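Side-chain contacts in molybdate-binding protein MolA (Haemophilus influenzae, PDB 3PSH), which binds molybdate and tungstate in the periplasm and serves the MolBC ABC transporter in low-affinity molybdate import: residues N259-A262 with L263-K267; L239-D242 with R243-D246; E159-K162 with A163-N167; V305-D308 with K309-N312; G117-G120 with E121-K124. All coordinates share one frame; numbering follows the deposited sequence.

Contact 1: residues N259-A262 with L263-K267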
loop_
_atom_site.group_PDB
_atom_site.type_symbol
_atom_site.label_atom_id
_atom_site.label_comp_id
_atom_site.label_asym_id
_atom_site.label_seq_id
_atom_site.Cartn_x
_atom_site.Cartn_y
_atom_site.Cartn_z
ATOM N N ASN A 259 25.894 -7.010 -13.858
ATOM C CA ASN A 259 25.599 -7.467 -15.209
ATOM C C ASN A 259 24.100 -7.500 -15.513
ATOM O O ASN A 259 23.698 -7.640 -16.652
ATOM C CB ASN A 259 26.153 -8.859 -15.499
ATOM C CG ASN A 259 27.655 -8.856 -15.683
ATOM O OD1 ASN A 259 28.262 -9.883 -15.479
ATOM N ND2 ASN A 259 28.258 -7.719 -16.075
ATOM N N ILE A 260 23.260 -7.390 -14.493
ATOM C CA ILE A 260 21.872 -7.118 -14.817
ATOM C C ILE A 260 21.642 -5.888 -15.730
ATOM O O ILE A 260 22.172 -4.783 -15.569
ATOM C CB ILE A 260 21.061 -6.990 -13.494
ATOM C CG1 ILE A 260 21.115 -8.303 -12.728
ATOM C CG2 ILE A 260 19.691 -6.553 -13.811
ATOM C CD1 ILE A 260 20.651 -7.969 -11.295
ATOM N N GLN A 261 20.761 -6.108 -16.700
ATOM C CA GLN A 261 20.408 -5.087 -17.681
ATOM C C GLN A 261 20.084 -3.743 -17.022
ATOM O O GLN A 261 20.668 -2.735 -17.365
ATOM C CB GLN A 261 19.297 -5.570 -18.617
ATOM C CG GLN A 261 18.886 -4.631 -19.819
ATOM C CD GLN A 261 17.486 -5.047 -20.441
ATOM O OE1 GLN A 261 16.847 -6.124 -20.064
ATOM N NE2 GLN A 261 16.960 -4.158 -21.355
ATOM N N ALA A 262 19.212 -3.684 -16.004
ATOM C CA ALA A 262 19.007 -2.376 -15.364
ATOM C C ALA A 262 20.287 -1.710 -14.779
ATOM O O ALA A 262 20.356 -0.494 -14.715
ATOM C CB ALA A 262 17.886 -2.496 -14.207
ATOM N N LEU A 263 21.180 -2.493 -14.201
ATOM C CA LEU A 263 22.440 -1.911 -13.669
ATOM C C LEU A 263 23.242 -1.214 -14.819
ATOM O O LEU A 263 23.652 -0.002 -14.689
ATOM C CB LEU A 263 23.246 -2.959 -12.920
ATOM C CG LEU A 263 22.923 -3.047 -11.396
ATOM C CD1 LEU A 263 23.079 -1.687 -10.667
ATOM C CD2 LEU A 263 21.509 -3.580 -11.146
ATOM N N LYS A 264 23.483 -2.065 -15.838
ATOM C CA LYS A 264 24.276 -1.674 -17.040
ATOM C C LYS A 264 23.707 -0.363 -17.601
ATOM O O LYS A 264 24.502 0.489 -18.108
ATOM C CB LYS A 264 24.255 -2.741 -18.156
ATOM C CG LYS A 264 25.074 -3.997 -17.811
ATOM C CD LYS A 264 24.464 -5.124 -18.671
ATOM C CE LYS A 264 25.480 -6.099 -19.180
ATOM N NZ LYS A 264 24.833 -7.323 -19.755
ATOM N N ASP A 265 22.358 -0.219 -17.568
ATOM C CA ASP A 265 21.632 0.864 -18.228
ATOM C C ASP A 265 21.339 2.082 -17.295
ATOM O O ASP A 265 20.768 3.097 -17.755
ATOM C CB ASP A 265 20.281 0.405 -18.967
ATOM C CG ASP A 265 20.541 -0.462 -20.159
ATOM O OD1 ASP A 265 21.653 -0.225 -20.735
ATOM O OD2 ASP A 265 19.692 -1.288 -20.605
ATOM N N LYS A 266 21.750 1.908 -16.030
ATOM C CA LYS A 266 21.630 2.902 -14.953
ATOM C C LYS A 266 20.179 3.193 -14.754
ATOM O O LYS A 266 19.705 4.352 -14.774
ATOM C CB LYS A 266 22.349 4.194 -15.312
ATOM C CG LYS A 266 23.761 3.859 -15.592
ATOM C CD LYS A 266 24.711 4.984 -15.483
ATOM C CE LYS A 266 26.017 4.262 -15.259
ATOM N NZ LYS A 266 27.036 5.194 -14.842
ATOM N N LYS A 267 19.391 2.115 -14.692
ATOM C CA LYS A 267 17.914 2.215 -14.524
ATOM C C LYS A 267 17.554 1.539 -13.185
ATOM O O LYS A 267 16.744 0.637 -13.150
ATOM C CB LYS A 267 17.128 1.554 -15.637
ATOM C CG LYS A 267 17.261 2.458 -16.930
ATOM C CD LYS A 267 16.387 1.998 -18.056
ATOM C CE LYS A 267 16.661 2.974 -19.343
ATOM N NZ LYS A 267 15.678 2.645 -20.486
#
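Ile260 O is gripped by two backbone N-H groups at the start of the short helix 261-264. Lys264 N reaches it at 3.0 Å almost straight (173°), while Leu263 N, at 2.8 Å, makes a badly bent, weak bond. Ile260 itself is the N-cap residue, and Asn234 OD1 accepts from Gln261 N. At the far end the chain closes in a Schellman motif: Lys267 N bonds back to Ala262 O (2.8 Å), Lys266 N bonds to Leu263 O, and Lys266 takes a positive phi of 61° to let the chain turn.

The aliphatic part of Lys264 runs back along the preceding turn: Lys264 CD lies 3.3 Å from Asn259 O, and the bend at chi3 (144°) keeps CE and NZ beside the same oxygen, to which NZ adds a weak hydrogen bond. One turn apart, Gln261 CG sits 3.5 Å from Asp265 OD2, the two side chains crossing at a slant. The apolar side is made by Leu263 CD2, which lies 4.2 Å from Ile260 CB.

Ile260 also packs on helix 227-233, and Leu263 reaches both helix 247-252 and Ile238 of strand 237-240. Polar and apolar work are thus divided: backbone bonds hold both ends of a very short helix, with Asn234 helping at the start, Ile260 and Leu263 anchor it to the domain, and Lys264, itself exposed, spends its length on the carbonyl of Asn259.

Contact 2: residues L239-D242 with R243-D246. With MOO (molybdate ion), chain B.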
loop_
_atom_site.group_PDB
_atom_site.type_symbol
_atom_site.label_atom_id
_atom_site.label_comp_id
_atom_site.label_asym_id
_atom_site.label_seq_id
_atom_site.Cartn_x
_atom_site.Cartn_y
_atom_site.Cartn_z
ATOM N N LEU A 239 13.132 -1.087 -9.481
ATOM C CA LEU A 239 12.456 -0.070 -8.688
ATOM C C LEU A 239 12.680 -0.425 -7.224
ATOM O O LEU A 239 12.834 -1.627 -6.882
ATOM C CB LEU A 239 10.935 -0.008 -9.011
ATOM C CG LEU A 239 10.714 0.339 -10.553
ATOM C CD1 LEU A 239 9.285 0.235 -10.816
ATOM C CD2 LEU A 239 11.206 1.862 -10.848
ATOM N N VAL A 240 12.810 0.661 -6.449
ATOM C CA VAL A 240 12.966 0.555 -5.001
ATOM C C VAL A 240 11.886 1.438 -4.356
ATOM O O VAL A 240 11.588 2.518 -4.791
ATOM C CB VAL A 240 14.380 0.966 -4.525
ATOM C CG1 VAL A 240 14.521 0.976 -2.976
ATOM C CG2 VAL A 240 15.437 -0.046 -5.075
ATOM N N GLN A 241 11.282 0.894 -3.300
ATOM C CA GLN A 241 10.257 1.648 -2.557
ATOM C C GLN A 241 10.897 2.767 -1.783
ATOM O O GLN A 241 11.954 2.494 -1.157
ATOM C CB GLN A 241 9.573 0.670 -1.573
ATOM C CG GLN A 241 8.727 -0.409 -2.342
ATOM C CD GLN A 241 8.069 -1.495 -1.466
ATOM O OE1 GLN A 241 8.381 -1.635 -0.230
ATOM N NE2 GLN A 241 7.139 -2.242 -2.075
ATOM N N ASP A 242 10.234 3.935 -1.740
ATOM C CA ASP A 242 10.753 5.128 -1.058
ATOM C C ASP A 242 11.065 4.885 0.423
ATOM O O ASP A 242 12.057 5.468 0.972
ATOM C CB ASP A 242 9.768 6.289 -1.142
ATOM C CG ASP A 242 10.357 7.592 -0.619
ATOM O OD1 ASP A 242 11.452 7.995 -1.132
ATOM O OD2 ASP A 242 9.721 8.228 0.242
ATOM N N ARG A 243 10.298 3.975 1.049
ATOM C CA ARG A 243 10.587 3.696 2.508
ATOM C C ARG A 243 11.870 2.915 2.772
ATOM O O ARG A 243 12.263 2.801 3.939
ATOM C CB ARG A 243 9.445 2.947 3.167
ATOM C CG ARG A 243 9.082 1.624 2.406
ATOM C CD ARG A 243 7.774 0.946 3.042
ATOM N NE ARG A 243 7.495 -0.247 2.195
ATOM C CZ ARG A 243 6.402 -1.049 2.355
ATOM N NH1 ARG A 243 5.588 -0.781 3.416
ATOM N NH2 ARG A 243 6.164 -2.118 1.585
ATOM N N TYR A 244 12.477 2.346 1.701
ATOM C CA TYR A 244 13.720 1.596 1.800
ATOM C C TYR A 244 14.839 2.158 0.917
ATOM O O TYR A 244 15.419 1.462 0.118
ATOM C CB TYR A 244 13.445 0.159 1.468
ATOM C CG TYR A 244 12.438 -0.521 2.402
ATOM C CD1 TYR A 244 12.530 -0.373 3.806
ATOM C CD2 TYR A 244 11.351 -1.285 1.904
ATOM C CE1 TYR A 244 11.593 -0.999 4.662
ATOM C CE2 TYR A 244 10.452 -2.009 2.812
ATOM C CZ TYR A 244 10.574 -1.800 4.159
ATOM O OH TYR A 244 9.712 -2.410 5.085
ATOM N N PRO A 245 15.188 3.415 1.125
ATOM C CA PRO A 245 16.094 4.059 0.212
ATOM C C PRO A 245 17.496 3.448 0.221
ATOM O O PRO A 245 18.186 3.521 -0.827
ATOM C CB PRO A 245 16.176 5.472 0.790
ATOM C CG PRO A 245 15.910 5.317 2.270
ATOM C CD PRO A 245 14.820 4.264 2.274
ATOM N N ASP A 246 17.921 2.821 1.342
ATOM C CA ASP A 246 19.267 2.177 1.401
ATOM C C ASP A 246 19.424 1.077 0.347
ATOM O O ASP A 246 20.584 0.653 -0.008
ATOM C CB ASP A 246 19.526 1.575 2.796
ATOM C CG ASP A 246 19.639 2.624 3.925
ATOM O OD1 ASP A 246 19.677 3.865 3.649
ATOM O OD2 ASP A 246 19.731 2.160 5.101
HETATM MO MO MOO B . 2.830 -3.873 1.897
HETATM O O1 MOO B . 3.985 -4.054 0.675
HETATM O O2 MOO B . 2.427 -5.387 2.613
HETATM O O3 MOO B . 1.402 -3.219 1.241
HETATM O O4 MOO B . 3.424 -2.675 2.944
#
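The type I beta turn from Gln241 to Tyr244, just past strand 237-240, carries an arginine of the molybdate site. Tyr244 N closes the turn on Gln241 O at 2.9 Å. Beside this backbone bond, the side chains of Gln241 and Arg243 run next to each other in the same direction, and Arg243 takes hold of the amide side-on. Arg243 NE and NH2 both donate to Gln241 OE1, each at 2.9 Å, from the same face of the amide; the oxygen lies nearly in the guanidinium plane, whereas the amide is turned 52° from it.

Arg243 CG stands between the backbone N and the carbonyl carbon (chi1 55°), and from there the chain extends straight to NE. This start also places CG over the centre of the Tyr244 ring, 3.7 Å above its plane. In this Fe/B12-type binding protein, the pocket is built from the ends of strands of two parallel sheets: His26 opens the helix after strand 21-24, Arg243 sits in the turn after strand 237-240.

The outer edge of the guanidinium faces the molybdate. Arg243 NH1 bonds to molybdate O4 at 2.9 Å, and Arg243 NH2 spans O1 and O4, 3.1 Å from O1. NH1 also donates to Gln51 O, and Trp278 makes a cation-pi contact with the group. Asn190 ND2 adds a further bond to Gln241 OE1, while Gln241 NE2 donates to Ala277 O and to the hydroxyl of Tyr196, itself a molybdate ligand, linking two first-shell residues through one second-shell amide.

Contact 3: residues E159-K162 with A163-N167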
loop_
_atom_site.group_PDB
_atom_site.type_symbol
_atom_site.label_atom_id
_atom_site.label_comp_id
_atom_site.label_asym_id
_atom_site.label_seq_id
_atom_site.Cartn_x
_atom_site.Cartn_y
_atom_site.Cartn_z
ATOM N N GLU A 159 -14.519 11.203 -1.815
ATOM C CA GLU A 159 -13.633 12.025 -2.603
ATOM C C GLU A 159 -12.281 11.314 -2.818
ATOM O O GLU A 159 -11.597 11.471 -3.886
ATOM C CB GLU A 159 -13.368 13.333 -1.818
ATOM C CG GLU A 159 -14.663 14.152 -1.755
ATOM C CD GLU A 159 -14.672 15.269 -0.737
ATOM O OE1 GLU A 159 -13.757 15.317 0.162
ATOM O OE2 GLU A 159 -15.682 16.038 -0.810
ATOM N N LEU A 160 -11.874 10.576 -1.787
ATOM C CA LEU A 160 -10.590 9.826 -1.822
ATOM C C LEU A 160 -10.670 8.664 -2.822
ATOM O O LEU A 160 -9.729 8.463 -3.691
ATOM C CB LEU A 160 -10.290 9.268 -0.399
ATOM C CG LEU A 160 -8.859 8.630 -0.386
ATOM C CD1 LEU A 160 -7.688 9.537 -0.682
ATOM C CD2 LEU A 160 -8.667 8.164 1.088
ATOM N N VAL A 161 -11.815 7.961 -2.850
ATOM C CA VAL A 161 -12.031 6.916 -3.839
ATOM C C VAL A 161 -12.017 7.513 -5.264
ATOM O O VAL A 161 -11.362 6.972 -6.168
ATOM C CB VAL A 161 -13.371 6.174 -3.584
ATOM C CG1 VAL A 161 -13.744 5.246 -4.802
ATOM C CG2 VAL A 161 -13.261 5.331 -2.221
ATOM N N LYS A 162 -12.744 8.590 -5.446
ATOM C CA LYS A 162 -12.828 9.239 -6.789
ATOM C C LYS A 162 -11.391 9.710 -7.213
ATOM O O LYS A 162 -10.974 9.426 -8.369
ATOM C CB LYS A 162 -13.907 10.411 -6.821
ATOM C CG LYS A 162 -14.107 10.913 -8.287
ATOM C CD LYS A 162 -14.725 12.312 -8.506
ATOM C CE LYS A 162 -14.327 12.825 -9.947
ATOM N NZ LYS A 162 -12.797 12.878 -10.253
ATOM N N ALA A 163 -10.637 10.351 -6.291
ATOM C CA ALA A 163 -9.254 10.740 -6.604
ATOM C C ALA A 163 -8.391 9.517 -6.955
ATOM O O ALA A 163 -7.564 9.580 -7.930
ATOM C CB ALA A 163 -8.621 11.531 -5.526
ATOM N N ALA A 164 -8.538 8.392 -6.221
ATOM C CA ALA A 164 -7.649 7.250 -6.467
ATOM C C ALA A 164 -7.663 6.780 -7.933
ATOM O O ALA A 164 -6.645 6.286 -8.498
ATOM C CB ALA A 164 -8.070 6.024 -5.529
ATOM N N PHE A 165 -8.879 6.825 -8.467
ATOM C CA PHE A 165 -9.140 6.245 -9.803
ATOM C C PHE A 165 -9.207 7.248 -11.002
ATOM O O PHE A 165 -9.485 6.836 -12.175
ATOM C CB PHE A 165 -10.422 5.365 -9.787
ATOM C CG PHE A 165 -10.308 4.101 -8.971
ATOM C CD1 PHE A 165 -9.630 2.923 -9.454
ATOM C CD2 PHE A 165 -10.715 4.133 -7.616
ATOM C CE1 PHE A 165 -9.503 1.810 -8.623
ATOM C CE2 PHE A 165 -10.508 3.015 -6.776
ATOM C CZ PHE A 165 -9.932 1.875 -7.314
ATOM N N ALA A 166 -8.985 8.516 -10.684
ATOM C CA ALA A 166 -9.243 9.605 -11.594
ATOM C C ALA A 166 -8.318 9.538 -12.829
ATOM O O ALA A 166 -8.630 10.185 -13.844
ATOM C CB ALA A 166 -9.004 10.886 -10.857
ATOM N N ASN A 167 -7.156 8.867 -12.716
ATOM C CA ASN A 167 -6.165 8.869 -13.829
ATOM C C ASN A 167 -6.109 7.565 -14.576
ATOM O O ASN A 167 -5.256 7.390 -15.448
ATOM C CB ASN A 167 -4.763 9.328 -13.354
ATOM C CG ASN A 167 -4.808 10.737 -12.829
ATOM O OD1 ASN A 167 -5.429 11.631 -13.438
ATOM N ND2 ASN A 167 -4.178 10.975 -11.704
#
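Phe165 turns the edge of its ring, not a face, to Val161 one helical turn earlier. Phe165 CD2 comes to 3.3 Å from Val161 O, which lies close to the ring plane, and the same carbon is 4.3 Å from Val161 CG1. The ring reaches this place because CG stands beside the backbone N (chi1 -68°), leaning back along the helix.

The backbone loosens at this point. Ala163 N bonds to Glu159 O at 2.8 Å, and Ala164 N bonds equally closely to Leu160 O. Phe165 N, however, is shared between Val161 O and Lys162 O, at 3.4 Å from the former, and both bonds are weak. The edge of the phenyl ring thus leans on an oxygen that its own N-H holds only loosely.

The methyl groups of the alanines rest on carbonyls of the turn before: Ala163 CB lies 3.4 Å from Glu159 O, and Ala166 CB sits 3.5 Å from Lys162 O. Lys162 folds at chi4 (-56°), which brings NZ to 4.3 Å from Ala166 CB.

This part of helix 154-165 packs against three others. Leu160 and Ala163 pack on Phe318 of helix 307-319, where Glu159 also forms a salt bridge with Lys317; Val161 lies on Ile144 of helix 132-151, and Phe165 touches Asn137 of that helix and Leu286 of helix 283-297.

Contact 4: residues V305-D308 with K309-N312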
loop_
_atom_site.group_PDB
_atom_site.type_symbol
_atom_site.label_atom_id
_atom_site.label_comp_id
_atom_site.label_asym_id
_atom_site.label_seq_id
_atom_site.Cartn_x
_atom_site.Cartn_y
_atom_site.Cartn_z
ATOM N N VAL A 305 1.143 16.094 -19.324
ATOM C CA VAL A 305 0.602 15.716 -17.972
ATOM C C VAL A 305 1.480 16.352 -16.922
ATOM O O VAL A 305 2.626 15.950 -16.733
ATOM C CB VAL A 305 0.584 14.182 -17.822
ATOM C CG1 VAL A 305 0.163 13.795 -16.424
ATOM C CG2 VAL A 305 -0.435 13.625 -18.858
ATOM N N ASP A 306 0.934 17.367 -16.247
ATOM C CA ASP A 306 1.676 18.161 -15.252
ATOM C C ASP A 306 1.644 17.372 -13.914
ATOM O O ASP A 306 0.712 17.524 -13.112
ATOM C CB ASP A 306 1.056 19.538 -15.047
ATOM C CG ASP A 306 1.835 20.391 -14.030
ATOM O OD1 ASP A 306 2.764 19.901 -13.277
ATOM O OD2 ASP A 306 1.567 21.621 -14.041
ATOM N N LEU A 307 2.497 16.389 -13.779
ATOM C CA LEU A 307 2.414 15.537 -12.539
ATOM C C LEU A 307 2.693 16.359 -11.263
ATOM O O LEU A 307 2.138 16.086 -10.181
ATOM C CB LEU A 307 3.403 14.348 -12.674
ATOM C CG LEU A 307 3.376 13.406 -11.452
ATOM C CD1 LEU A 307 1.994 12.894 -11.226
ATOM C CD2 LEU A 307 4.234 12.257 -11.633
ATOM N N ASP A 308 3.572 17.351 -11.342
ATOM C CA ASP A 308 3.891 18.149 -10.129
ATOM C C ASP A 308 2.613 18.738 -9.570
ATOM O O ASP A 308 2.408 18.816 -8.309
ATOM C CB ASP A 308 4.871 19.301 -10.467
ATOM C CG ASP A 308 6.272 18.812 -10.679
ATOM O OD1 ASP A 308 6.616 17.681 -10.251
ATOM O OD2 ASP A 308 7.029 19.532 -11.371
ATOM N N LYS A 309 1.740 19.243 -10.455
ATOM C CA LYS A 309 0.469 19.918 -10.026
ATOM C C LYS A 309 -0.498 18.862 -9.519
ATOM O O LYS A 309 -1.291 19.089 -8.565
ATOM C CB LYS A 309 -0.147 20.734 -11.194
ATOM C CG LYS A 309 -1.528 21.345 -11.028
ATOM C CD LYS A 309 -1.806 22.408 -12.160
ATOM C CE LYS A 309 -3.200 23.090 -11.992
ATOM N NZ LYS A 309 -4.287 22.099 -11.664
ATOM N N MET A 310 -0.485 17.709 -10.200
ATOM C CA MET A 310 -1.408 16.663 -9.825
ATOM C C MET A 310 -1.028 16.321 -8.376
ATOM O O MET A 310 -1.918 16.135 -7.502
ATOM C CB MET A 310 -1.286 15.446 -10.737
ATOM C CG MET A 310 -2.129 15.577 -11.971
ATOM S SD MET A 310 -1.782 13.995 -12.890
ATOM C CE MET A 310 -2.870 14.307 -14.329
ATOM N N VAL A 311 0.273 16.195 -8.117
ATOM C CA VAL A 311 0.742 15.760 -6.770
ATOM C C VAL A 311 0.466 16.803 -5.695
ATOM O O VAL A 311 -0.029 16.483 -4.561
ATOM C CB VAL A 311 2.260 15.437 -6.814
ATOM C CG1 VAL A 311 2.806 15.224 -5.348
ATOM C CG2 VAL A 311 2.600 14.236 -7.689
ATOM N N ASN A 312 0.720 18.055 -6.070
ATOM C CA ASN A 312 0.409 19.160 -5.147
ATOM C C ASN A 312 -1.075 19.239 -4.754
ATOM O O ASN A 312 -1.381 19.327 -3.526
ATOM C CB ASN A 312 0.791 20.514 -5.697
ATOM C CG ASN A 312 0.569 21.620 -4.647
ATOM O OD1 ASN A 312 1.214 21.587 -3.576
ATOM N ND2 ASN A 312 -0.373 22.555 -4.911
#
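The chain enters helix 307-319 through an inverse gamma turn centred on Asp306, and from there regular bonds take over: Met310 N to Asp306 O, Val311 N to Leu307 O and Asn312 N to Asp308 O.

Asp306 is the N-cap. Its CG lies anti to the backbone N (chi1 -179°), which swings the carboxylate over the first turn, and OD1 accepts from Lys309 N at 3.1 Å. The N-H arrives steeply, 68° out of the carboxylate plane, while the same Lys309 N makes only a weak bond to Asp306 O. The other carboxylate oxygen rests against the foot of the lysine, with OD2 3.4 Å from Lys309 CB. The two side chains cross at about a right angle, and the charges stay apart, Lys309 NZ being 6.3 Å from Asp306 OD2 and forming a long, weak ion pair with Asp313.

Around the helix from the cap lies the apolar side. Val305, just before the N-cap, meets the outstretched end of Met310, CG1 to CE 3.7 Å, a hydrophobic staple that spans the cap. Leu307 crosses Met310 at about a right angle and reaches forward to Val311, where CD1 comes 3.8 Å from CG2. Val305 and Leu307 both pack on Val291 of helix 283-297, and Lys295 of that helix donates to Val305 O.

Cap and staple therefore hold the helix start in two ways: the carboxylate satisfies an amide of the first turn and its negative charge probably suits the positive end of the helix dipole, while the apolar pair bridges the cap.

Contact 5: residues G117-G120 with E121-K124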
loop_
_atom_site.group_PDB
_atom_site.type_symbol
_atom_site.label_atom_id
_atom_site.label_comp_id
_atom_site.label_asym_id
_atom_site.label_seq_id
_atom_site.Cartn_x
_atom_site.Cartn_y
_atom_site.Cartn_z
ATOM N N GLY A 117 -11.956 -10.322 -3.982
ATOM C CA GLY A 117 -11.428 -11.591 -4.409
ATOM C C GLY A 117 -12.120 -12.772 -3.745
ATOM O O GLY A 117 -13.088 -12.618 -2.979
ATOM N N GLU A 118 -11.565 -13.941 -4.042
ATOM C CA GLU A 118 -12.025 -15.230 -3.515
ATOM C C GLU A 118 -12.139 -15.158 -1.942
ATOM O O GLU A 118 -11.166 -14.827 -1.225
ATOM C CB GLU A 118 -10.961 -16.290 -3.942
ATOM C CG GLU A 118 -10.993 -16.866 -5.418
ATOM C CD GLU A 118 -10.692 -15.889 -6.534
ATOM O OE1 GLU A 118 -9.913 -14.925 -6.352
ATOM O OE2 GLU A 118 -11.240 -16.142 -7.648
ATOM N N VAL A 119 -13.320 -15.472 -1.420
ATOM C CA VAL A 119 -13.517 -15.634 0.032
ATOM C C VAL A 119 -12.562 -16.497 0.816
ATOM O O VAL A 119 -12.176 -16.113 1.939
ATOM C CB VAL A 119 -14.926 -16.156 0.364
ATOM C CG1 VAL A 119 -15.807 -15.062 0.918
ATOM C CG2 VAL A 119 -15.577 -16.929 -0.860
ATOM N N GLY A 120 -12.171 -17.675 0.274
ATOM C CA GLY A 120 -11.220 -18.526 0.999
ATOM C C GLY A 120 -9.829 -17.958 1.189
ATOM O O GLY A 120 -9.096 -18.402 2.055
ATOM N N GLU A 121 -9.505 -16.932 0.380
ATOM C CA GLU A 121 -8.182 -16.258 0.333
ATOM C C GLU A 121 -8.111 -14.990 1.156
ATOM O O GLU A 121 -7.023 -14.445 1.317
ATOM C CB GLU A 121 -7.847 -15.928 -1.157
ATOM C CG GLU A 121 -7.778 -17.240 -1.941
ATOM C CD GLU A 121 -6.538 -18.043 -1.525
ATOM O OE1 GLU A 121 -5.387 -17.574 -1.698
ATOM O OE2 GLU A 121 -6.689 -19.193 -0.989
ATOM N N LYS A 122 -9.259 -14.542 1.655
ATOM C CA LYS A 122 -9.382 -13.225 2.296
ATOM C C LYS A 122 -8.406 -13.096 3.501
ATOM O O LYS A 122 -7.867 -11.984 3.763
ATOM C CB LYS A 122 -10.885 -12.968 2.630
ATOM C CG LYS A 122 -11.613 -11.971 1.629
ATOM C CD LYS A 122 -13.126 -11.840 1.983
ATOM C CE LYS A 122 -13.954 -11.437 0.772
ATOM N NZ LYS A 122 -14.600 -10.082 0.873
ATOM N N GLY A 123 -8.146 -14.196 4.220
ATOM C CA GLY A 123 -7.281 -14.202 5.383
ATOM C C GLY A 123 -5.815 -14.509 5.180
ATOM O O GLY A 123 -5.060 -14.550 6.118
ATOM N N LYS A 124 -5.443 -14.666 3.904
ATOM C CA LYS A 124 -4.139 -15.223 3.558
ATOM C C LYS A 124 -3.128 -14.030 3.358
ATOM O O LYS A 124 -3.465 -13.068 2.722
ATOM C CB LYS A 124 -4.283 -16.029 2.281
ATOM C CG LYS A 124 -4.982 -17.383 2.547
ATOM C CD LYS A 124 -4.571 -18.433 1.567
ATOM C CE LYS A 124 -5.213 -19.805 1.900
ATOM N NZ LYS A 124 -5.363 -20.695 0.645
#
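The carbonyl plane of Glu118 is approached from above: Glu121 N donates to Glu118 O at 3.1 Å, 56° out of that plane. The carboxylate of Glu121 is used at its edge instead. Lys124 NZ meets Glu121 OE2 on the syn side, 18° out of plane, in a short salt bridge of 2.6 Å, while OE1 accepts from Thr128 N. Bends at chi2 shape both glutamates; Glu121 CG lies 3.9 Å from Glu118 CB, and the Glu118 carboxylate goes elsewhere, to the hydroxyl of Thr130.

A second step follows along the loop, where Lys122 N makes a weak bond to Val119 O. The side chain of Lys122 slants across Val119, with CE 4.1 Å from CG1, and carries NZ on to a salt bridge with Asp9. The type I beta turn from Glu121 to Lys124 then closes through Lys124 N and Glu121 O (3.0 Å). Arg115 NH2 donates to the carbonyls of both Glu121 and Lys124.

In this surface loop between strand 109-112 and helix 132-151, shape depends on polar links: turn bonds curl the backbone, and both lysines and both glutamates are tied by their ends to defined partners.

Contact 2 alone touches the molybdate; the other four make no contact with it. Contacts 1 to 4 are partly buried, whereas contact 5 is a surface loop, on the opposite side of the chain's centre from contacts 2 and 4. Contacts 1 and 2 lean on the same strand, 237-240: contact 1 packs against it, contact 2 continues from its end. Contacts 3 and 4 belong to neighbouring helices and meet directly, Asn167 OD1 lying 3.8 Å from Met310 CE. Their chemistry differs accordingly: weak backbone bonds beside an aromatic edge in contact 3, a capped start in contact 4, a Schellman closure in contact 1, an amide-backed arginine on the anion in contact 2, and ion pairs in contact 5.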